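Local atomic coordinates of putative methyltransferase (Porphyromonas gingivalis, PDB entry 3LL7), a protein that probably transfers a methyl group from S-adenosylmethionine to a substrate that has not been identified. Residues Ile346-Ser351 against Phe370-Ile375; His229-His234 against Glu239-Met244; Ile48-Arg53 against Leu73-Ser78. All coordinates share one frame; numbering follows the deposited sequence.

Contact 1: Ile346-Ser351 against Phe370-Ile375. With EDO (1,2-ethanediol), chain B.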
# COMPACT_ATOMS: atom_id res chain seq x y z
N ILE A 346 -21.10 -26.48 -9.69
CA ILE A 346 -21.52 -26.78 -11.07
C ILE A 346 -20.31 -27.14 -11.95
O ILE A 346 -19.42 -26.31 -12.11
CB ILE A 346 -22.24 -25.55 -11.66
CG1 ILE A 346 -23.42 -25.16 -10.76
CG2 ILE A 346 -22.71 -25.83 -13.12
CD1 ILE A 346 -24.00 -23.79 -11.12
N PRO A 347 -20.28 -28.37 -12.51
CA PRO A 347 -19.17 -28.73 -13.41
C PRO A 347 -19.20 -27.77 -14.56
O PRO A 347 -20.28 -27.52 -15.11
CB PRO A 347 -19.56 -30.13 -13.90
CG PRO A 347 -20.39 -30.70 -12.73
CD PRO A 347 -21.23 -29.48 -12.34
N PHE A 348 -18.05 -27.19 -14.91
CA PHE A 348 -18.07 -26.17 -15.94
C PHE A 348 -17.93 -26.73 -17.34
O PHE A 348 -17.06 -27.58 -17.59
CB PHE A 348 -16.94 -25.14 -15.73
CG PHE A 348 -16.92 -24.09 -16.80
CD1 PHE A 348 -17.96 -23.16 -16.90
CD2 PHE A 348 -15.90 -24.06 -17.74
CE1 PHE A 348 -17.97 -22.21 -17.89
CE2 PHE A 348 -15.90 -23.09 -18.75
CZ PHE A 348 -16.93 -22.17 -18.84
N SER A 349 -18.74 -26.22 -18.26
CA SER A 349 -18.46 -26.38 -19.69
C SER A 349 -19.11 -25.18 -20.37
O SER A 349 -19.97 -24.52 -19.77
CB SER A 349 -19.05 -27.67 -20.25
OG SER A 349 -20.45 -27.68 -20.03
N THR A 350 -18.72 -24.93 -21.61
CA THR A 350 -19.24 -23.78 -22.34
C THR A 350 -20.76 -23.79 -22.29
O THR A 350 -21.38 -22.77 -22.05
CB THR A 350 -18.67 -23.72 -23.78
OG1 THR A 350 -17.25 -23.66 -23.70
CG2 THR A 350 -19.18 -22.47 -24.54
N SER A 351 -21.37 -24.96 -22.46
CA SER A 351 -22.83 -25.03 -22.48
C SER A 351 -23.49 -24.58 -21.16
O SER A 351 -24.63 -24.16 -21.17
CB SER A 351 -23.30 -26.45 -22.85
OG SER A 351 -22.96 -27.33 -21.80
N PHE A 370 -9.09 -20.26 -13.79
CA PHE A 370 -10.29 -20.50 -14.58
C PHE A 370 -10.01 -19.96 -15.99
O PHE A 370 -9.31 -18.94 -16.12
CB PHE A 370 -11.49 -19.79 -13.94
CG PHE A 370 -12.81 -20.30 -14.41
CD1 PHE A 370 -13.25 -21.56 -14.05
CD2 PHE A 370 -13.61 -19.50 -15.26
CE1 PHE A 370 -14.50 -22.04 -14.54
CE2 PHE A 370 -14.85 -19.96 -15.73
CZ PHE A 370 -15.28 -21.23 -15.38
N PRO A 371 -10.58 -20.60 -17.03
CA PRO A 371 -10.17 -20.19 -18.40
C PRO A 371 -10.81 -18.88 -18.88
O PRO A 371 -10.38 -18.34 -19.93
CB PRO A 371 -10.61 -21.37 -19.26
CG PRO A 371 -11.81 -21.94 -18.52
CD PRO A 371 -11.32 -21.88 -17.06
N LEU A 372 -11.83 -18.40 -18.17
CA LEU A 372 -12.47 -17.11 -18.53
C LEU A 372 -12.13 -16.07 -17.47
O LEU A 372 -11.92 -16.43 -16.31
CB LEU A 372 -13.99 -17.27 -18.60
CG LEU A 372 -14.50 -18.30 -19.64
CD1 LEU A 372 -16.00 -18.42 -19.51
CD2 LEU A 372 -14.08 -17.93 -21.05
N SER A 373 -12.11 -14.79 -17.84
CA SER A 373 -12.01 -13.74 -16.82
C SER A 373 -13.41 -13.52 -16.23
O SER A 373 -14.40 -13.98 -16.80
CB SER A 373 -11.54 -12.43 -17.45
OG SER A 373 -12.49 -11.99 -18.41
N PRO A 374 -13.49 -12.82 -15.09
CA PRO A 374 -14.81 -12.56 -14.55
C PRO A 374 -15.73 -11.81 -15.52
O PRO A 374 -16.94 -12.08 -15.58
CB PRO A 374 -14.49 -11.71 -13.29
CG PRO A 374 -13.20 -12.19 -12.85
CD PRO A 374 -12.41 -12.50 -14.13
N ILE A 375 -15.19 -10.84 -16.26
CA ILE A 375 -16.05 -10.09 -17.19
C ILE A 375 -16.53 -10.97 -18.35
O ILE A 375 -17.68 -10.86 -18.79
CB ILE A 375 -15.38 -8.77 -17.69
CG1 ILE A 375 -16.39 -7.86 -18.40
CG2 ILE A 375 -14.17 -9.03 -18.56
CD1 ILE A 375 -17.65 -7.60 -17.57
C1 EDO B . -6.87 -16.28 -12.57
O1 EDO B . -6.84 -16.71 -11.21
C2 EDO B . -7.81 -17.18 -13.36
O2 EDO B . -7.06 -17.99 -14.25
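Phe348 and Phe370 have the closest CA atoms of the two segments, yet these lie 9.7 Å apart and no backbone hydrogen bond joins the segments, so side chains alone make the contact. Both segments belong to the THUMP-like domain and leave its sheet at the C-terminal ends of strands 337-347 and 364-368, which run in the same direction with strands 401-408 and 389-395 between them. The central feature is an edge-to-face (T-shaped) aromatic pair. The ring centroids are 4.7 Å apart and the planes are inclined at 61°, with the edge of Phe370 turned to the face of Phe348. CZ of Phe370 stands 3.5 Å above the plane of the Phe348 ring and over its centre, which explains why all six carbons of that ring have similar distances to it; the nearest include CG of Phe348, 3.6 Å from CZ of Phe370. Phe348 reaches this place because its CG is anti to the backbone N (chi1 179°), carrying the ring across the gap. Its opposite face has the backbone N of Thr350 over the rim. Two aliphatic groups extend the apolar patch: CD1 of Leu372 lies 3.9 Å from CZ of Phe348, and CG of Pro371 is 4.3 Å from CE2 of Phe348. Strand 401-408 supplies the neighbouring surface, with Leu403 touching both phenylalanines, while Leu353 touches Phe348 and Leu372. The site is at the protein surface, and a 1,2-ethanediol, probably from the crystallisation liquor, binds the backbone of Phe370. The oxygen O2 of the diol gives a hydrogen bond to Phe370 O and accepts one from Phe370 N at 3.1 Å, with a nearly straight N-H...O2 angle of 168°.

Contact 2: His229-His234 against Glu239-Met244; sequences HVVAAH and ELLVRM
Leu241 and His229 form an antiparallel hydrogen-bonded pair, with Leu241 O accepting from His229 N at 2.7 Å and Leu241 N donating to His229 O at 2.9 Å. The strands belong to a beta hairpin; the axes of the two short segments approach to 4.8 Å, with 151° between their directions. The Leu241 side chain shows how one face is built. Its CB sits 4.2 Å from CB of His229. CG, anti to the carbonyl carbon (chi1 -69°), places CD1 toward Val231, 4.0 Å from its CG2, a diagonal contact with the next hydrogen-bonded pair, two residues along. Val231 N in turn donates to Glu239 O at 3.0 Å, whereas the return bond from Glu239 N to Val231 O is weak. On the other face Val230 and Leu240, a non-hydrogen-bonded pair, lie side by side, CG1 of Val230 being 4.1 Å from CD2 of Leu240. The face of His229, Val231, Glu239 and Leu241 meets helix 81-86: Tyr86 touches Val231 and Leu241, and its OH bonds His229 ND1. Lys87, just past the helix, forms a salt bridge with Glu239. Val230 packs against helix 299-304, and strands 258-263 and 204-209 flank the hairpin.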
# COMPACT_ATOMS: atom_id res chain seq x y z
N HIS A 229 7.23 -6.62 5.18
CA HIS A 229 5.79 -6.54 5.39
C HIS A 229 5.12 -6.30 4.04
O HIS A 229 5.55 -5.40 3.28
CB HIS A 229 5.45 -5.36 6.31
CG HIS A 229 5.87 -5.57 7.73
ND1 HIS A 229 5.03 -5.29 8.79
CD2 HIS A 229 7.02 -6.03 8.27
CE1 HIS A 229 5.65 -5.58 9.92
NE2 HIS A 229 6.86 -6.03 9.63
N VAL A 230 4.07 -7.07 3.74
CA VAL A 230 3.29 -6.85 2.53
C VAL A 230 2.01 -6.19 2.98
O VAL A 230 1.23 -6.78 3.76
CB VAL A 230 2.96 -8.18 1.79
CG1 VAL A 230 2.08 -7.91 0.56
CG2 VAL A 230 4.26 -8.90 1.43
N VAL A 231 1.84 -4.92 2.61
CA VAL A 231 0.75 -4.13 3.24
C VAL A 231 -0.36 -3.80 2.24
O VAL A 231 -0.12 -3.06 1.26
CB VAL A 231 1.32 -2.82 3.86
CG1 VAL A 231 0.21 -2.01 4.55
CG2 VAL A 231 2.47 -3.14 4.86
N ALA A 232 -1.55 -4.32 2.49
CA ALA A 232 -2.71 -3.98 1.67
C ALA A 232 -3.63 -3.00 2.42
O ALA A 232 -3.70 -3.03 3.66
CB ALA A 232 -3.48 -5.23 1.28
N ALA A 233 -4.29 -2.13 1.65
CA ALA A 233 -5.33 -1.18 2.11
C ALA A 233 -6.30 -0.97 0.95
O ALA A 233 -5.89 -1.00 -0.22
CB ALA A 233 -4.70 0.14 2.53
N HIS A 234 -7.57 -0.74 1.25
CA HIS A 234 -8.58 -0.48 0.20
C HIS A 234 -8.72 -1.64 -0.79
O HIS A 234 -9.03 -1.44 -1.97
CB HIS A 234 -8.29 0.83 -0.54
CG HIS A 234 -8.07 2.00 0.38
ND1 HIS A 234 -9.10 2.63 1.05
CD2 HIS A 234 -6.93 2.65 0.74
CE1 HIS A 234 -8.61 3.61 1.79
NE2 HIS A 234 -7.30 3.64 1.62
N GLU A 239 2.08 -1.36 -0.67
CA GLU A 239 3.52 -1.24 -0.54
C GLU A 239 4.13 -2.49 0.11
O GLU A 239 3.46 -3.26 0.77
CB GLU A 239 3.88 -0.00 0.31
CG GLU A 239 3.38 -0.05 1.73
CD GLU A 239 3.31 1.34 2.39
OE1 GLU A 239 2.82 2.30 1.75
OE2 GLU A 239 3.72 1.46 3.57
N LEU A 240 5.43 -2.66 -0.09
CA LEU A 240 6.19 -3.59 0.71
C LEU A 240 7.07 -2.73 1.62
O LEU A 240 7.52 -1.65 1.23
CB LEU A 240 7.08 -4.47 -0.15
CG LEU A 240 6.52 -5.20 -1.36
CD1 LEU A 240 7.50 -6.31 -1.66
CD2 LEU A 240 5.12 -5.77 -1.16
N LEU A 241 7.31 -3.20 2.83
CA LEU A 241 8.19 -2.46 3.72
C LEU A 241 9.24 -3.43 4.18
O LEU A 241 8.92 -4.56 4.57
CB LEU A 241 7.39 -1.96 4.91
CG LEU A 241 6.38 -0.87 4.62
CD1 LEU A 241 5.46 -0.68 5.82
CD2 LEU A 241 7.12 0.44 4.31
N VAL A 242 10.49 -3.01 4.08
CA VAL A 242 11.58 -3.88 4.51
C VAL A 242 12.36 -3.15 5.59
O VAL A 242 12.63 -1.96 5.45
CB VAL A 242 12.50 -4.18 3.34
CG1 VAL A 242 13.59 -5.09 3.78
CG2 VAL A 242 11.73 -4.83 2.19
N ARG A 243 12.69 -3.83 6.69
CA ARG A 243 13.56 -3.24 7.69
C ARG A 243 14.89 -3.96 7.71
O ARG A 243 14.92 -5.20 7.73
CB ARG A 243 12.92 -3.27 9.07
CG ARG A 243 13.78 -2.57 10.16
CD ARG A 243 13.03 -2.52 11.48
NE ARG A 243 12.85 -3.85 12.07
CZ ARG A 243 13.79 -4.48 12.77
NH1 ARG A 243 13.53 -5.69 13.29
NH2 ARG A 243 14.98 -3.93 12.97
N MSE A 244 15.98 -3.18 7.67
CA MSE A 244 17.36 -3.70 7.73
C MSE A 244 18.07 -3.16 8.95
O MSE A 244 17.81 -2.04 9.38
CB MSE A 244 18.18 -3.28 6.51
CG MSE A 244 17.89 -4.10 5.29
SE MSE A 244 18.29 -3.12 3.68
CE MSE A 244 16.82 -1.88 3.90

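Contact 3: Ile48-Arg53 against Leu73-Ser78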
# COMPACT_ATOMS: atom_id res chain seq x y z
N ILE A 48 -7.16 25.60 -5.91
CA ILE A 48 -8.58 25.33 -6.01
C ILE A 48 -8.86 24.08 -6.86
O ILE A 48 -9.62 23.21 -6.43
CB ILE A 48 -9.37 26.58 -6.50
CG1 ILE A 48 -9.29 27.68 -5.43
CG2 ILE A 48 -10.82 26.22 -6.81
CD1 ILE A 48 -9.75 29.08 -5.88
N GLU A 49 -8.24 23.99 -8.04
CA GLU A 49 -8.47 22.85 -8.97
C GLU A 49 -8.25 21.52 -8.29
O GLU A 49 -9.03 20.59 -8.48
CB GLU A 49 -7.62 22.94 -10.26
CG GLU A 49 -8.06 22.01 -11.44
CD GLU A 49 -7.44 20.59 -11.43
OE1 GLU A 49 -6.41 20.37 -10.75
OE2 GLU A 49 -7.98 19.68 -12.12
N LEU A 50 -7.19 21.41 -7.49
CA LEU A 50 -6.81 20.11 -6.96
C LEU A 50 -7.37 19.84 -5.56
O LEU A 50 -7.16 18.76 -5.02
CB LEU A 50 -5.28 19.90 -7.00
CG LEU A 50 -4.36 20.83 -6.23
CD1 LEU A 50 -4.50 20.59 -4.72
CD2 LEU A 50 -2.88 20.66 -6.66
N TRP A 51 -8.09 20.79 -4.98
CA TRP A 51 -8.63 20.56 -3.63
C TRP A 51 -9.60 19.37 -3.52
O TRP A 51 -9.50 18.59 -2.56
CB TRP A 51 -9.25 21.84 -3.02
CG TRP A 51 -8.98 21.92 -1.55
CD1 TRP A 51 -9.85 21.63 -0.54
CD2 TRP A 51 -7.73 22.27 -0.93
NE1 TRP A 51 -9.23 21.80 0.68
CE2 TRP A 51 -7.93 22.18 0.47
CE3 TRP A 51 -6.47 22.66 -1.41
CZ2 TRP A 51 -6.91 22.48 1.40
CZ3 TRP A 51 -5.45 22.96 -0.49
CH2 TRP A 51 -5.68 22.86 0.91
N PRO A 52 -10.52 19.20 -4.51
CA PRO A 52 -11.38 18.00 -4.43
C PRO A 52 -10.57 16.70 -4.40
O PRO A 52 -10.89 15.81 -3.61
CB PRO A 52 -12.24 18.10 -5.70
CG PRO A 52 -12.30 19.58 -5.99
CD PRO A 52 -10.90 20.05 -5.65
N ARG A 53 -9.51 16.62 -5.23
CA ARG A 53 -8.66 15.41 -5.28
C ARG A 53 -7.81 15.25 -4.03
O ARG A 53 -7.54 14.12 -3.61
CB ARG A 53 -7.81 15.37 -6.56
CG ARG A 53 -8.64 15.07 -7.84
CD ARG A 53 -7.76 14.68 -9.05
NE ARG A 53 -6.78 15.71 -9.41
CZ ARG A 53 -7.05 16.81 -10.12
NH1 ARG A 53 -8.28 17.04 -10.56
NH2 ARG A 53 -6.08 17.68 -10.40
N LEU A 73 1.37 16.57 -9.55
CA LEU A 73 2.33 15.48 -9.59
C LEU A 73 2.66 14.95 -8.19
O LEU A 73 2.50 13.75 -7.93
CB LEU A 73 3.60 15.86 -10.36
CG LEU A 73 4.57 14.73 -10.74
CD1 LEU A 73 3.85 13.50 -11.32
CD2 LEU A 73 5.63 15.26 -11.71
N SER A 74 3.09 15.84 -7.29
CA SER A 74 3.43 15.43 -5.92
C SER A 74 2.25 14.83 -5.15
O SER A 74 2.44 13.93 -4.33
CB SER A 74 4.04 16.60 -5.13
OG SER A 74 5.43 16.74 -5.41
N LEU A 75 1.05 15.32 -5.42
CA LEU A 75 -0.15 14.79 -4.77
C LEU A 75 -0.46 13.34 -5.21
O LEU A 75 -0.73 12.48 -4.37
CB LEU A 75 -1.35 15.71 -4.98
CG LEU A 75 -2.69 15.25 -4.39
CD1 LEU A 75 -2.58 14.90 -2.89
CD2 LEU A 75 -3.77 16.30 -4.64
N GLU A 76 -0.41 13.06 -6.50
CA GLU A 76 -0.75 11.71 -6.97
C GLU A 76 0.32 10.66 -6.65
O GLU A 76 0.02 9.48 -6.63
CB GLU A 76 -1.13 11.70 -8.46
CG GLU A 76 -2.43 12.45 -8.79
CD GLU A 76 -3.71 11.78 -8.24
OE1 GLU A 76 -3.85 10.53 -8.35
OE2 GLU A 76 -4.59 12.51 -7.72
N GLN A 77 1.54 11.08 -6.34
CA GLN A 77 2.62 10.14 -6.00
C GLN A 77 2.68 9.74 -4.52
O GLN A 77 3.36 8.78 -4.16
CB GLN A 77 3.98 10.73 -6.42
CG GLN A 77 4.19 10.91 -7.93
CD GLN A 77 5.51 11.59 -8.27
OE1 GLN A 77 6.24 12.06 -7.38
NE2 GLN A 77 5.82 11.66 -9.56
N SER A 78 2.00 10.50 -3.67
CA SER A 78 2.18 10.33 -2.23
C SER A 78 1.54 9.06 -1.68
O SER A 78 0.64 8.49 -2.30
CB SER A 78 1.63 11.54 -1.47
OG SER A 78 0.23 11.42 -1.31
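Leu50 and Arg53 meet Leu75 and Glu76 across two short helical segments that run almost parallel, 5° apart in direction, with axes 11.3 Å apart. No hydrogen bond crosses the gap, which is spanned by side chains. Along helix 38-57, Glu49 comes first and acts within its own helix: it binds Arg53 one turn on, an i to i+4 salt bridge. Leu50 then points at the other segment. Its CG lies between the backbone N and the carbonyl carbon (chi1 61°), and its CD1 comes 4.4 Å from CD2 of Leu75. The same Leu75 methyl also lies 4.2 Å from Leu50 O, so it borders backbone as well as side chain. At Trp51 the backbone N bonds to Ile48 O, three residues back, and the indole NE1 bonds to Ala62 O. Pro52 has no N-H to give, and the helix is kinked here, where the nitrogens of Pro52 and Arg53 have no bond to the preceding turn. Arg53 completes the contact. Its carbonyl carbon C is 4.2 Å from Leu75 CD2, and its CD is 4.1 Å from Glu76 OE2. NE of Arg53 is 4.2 Å from that same oxygen, near but beyond a salt bridge, and the guanidinium and carboxylate planes are 53° apart. The guanidinium is instead held end-on by Glu49, through NH2 to OE1 at 2.7 Å and NH1 to OE2 at 3.1 Å, which should limit its rotation. Arg72 touches Glu49, Leu50 and Arg53, and Lys57 NZ bonds to Leu75 O and Ser78 O. The arrangement is one of parallel helices in contact through two buried leucines, with the Arg53 and Glu76 charges close by, joining helix 38-57 to helix 72-77 in the helical N-terminal part of this putative methyltransferase.

Along the chain the order is contact 3, contact 2, contact 1, each closing before the next opens. None touches another: centres of contacts 2 and 3 are about 24 Å apart, of 1 and 2 about 34 Å, and of 1 and 3 about 41 Å. Contact 3 lies among the N-terminal helices, contact 2 within the ten-strand mixed sheet, and contact 1 at the end of strand 337-347 and just past strand 364-368 of the seven-strand sheet. Intervening elements connect them. Helix 81-86, soon after helix 72-77 of contact 3, lies on one face of contact 2, and helix 299-304, which follows strand 293-297 of the seven-strand sheet, lies on the other. Contact 2 thus sits centrally, between the N-terminal helices and the THUMP-like end.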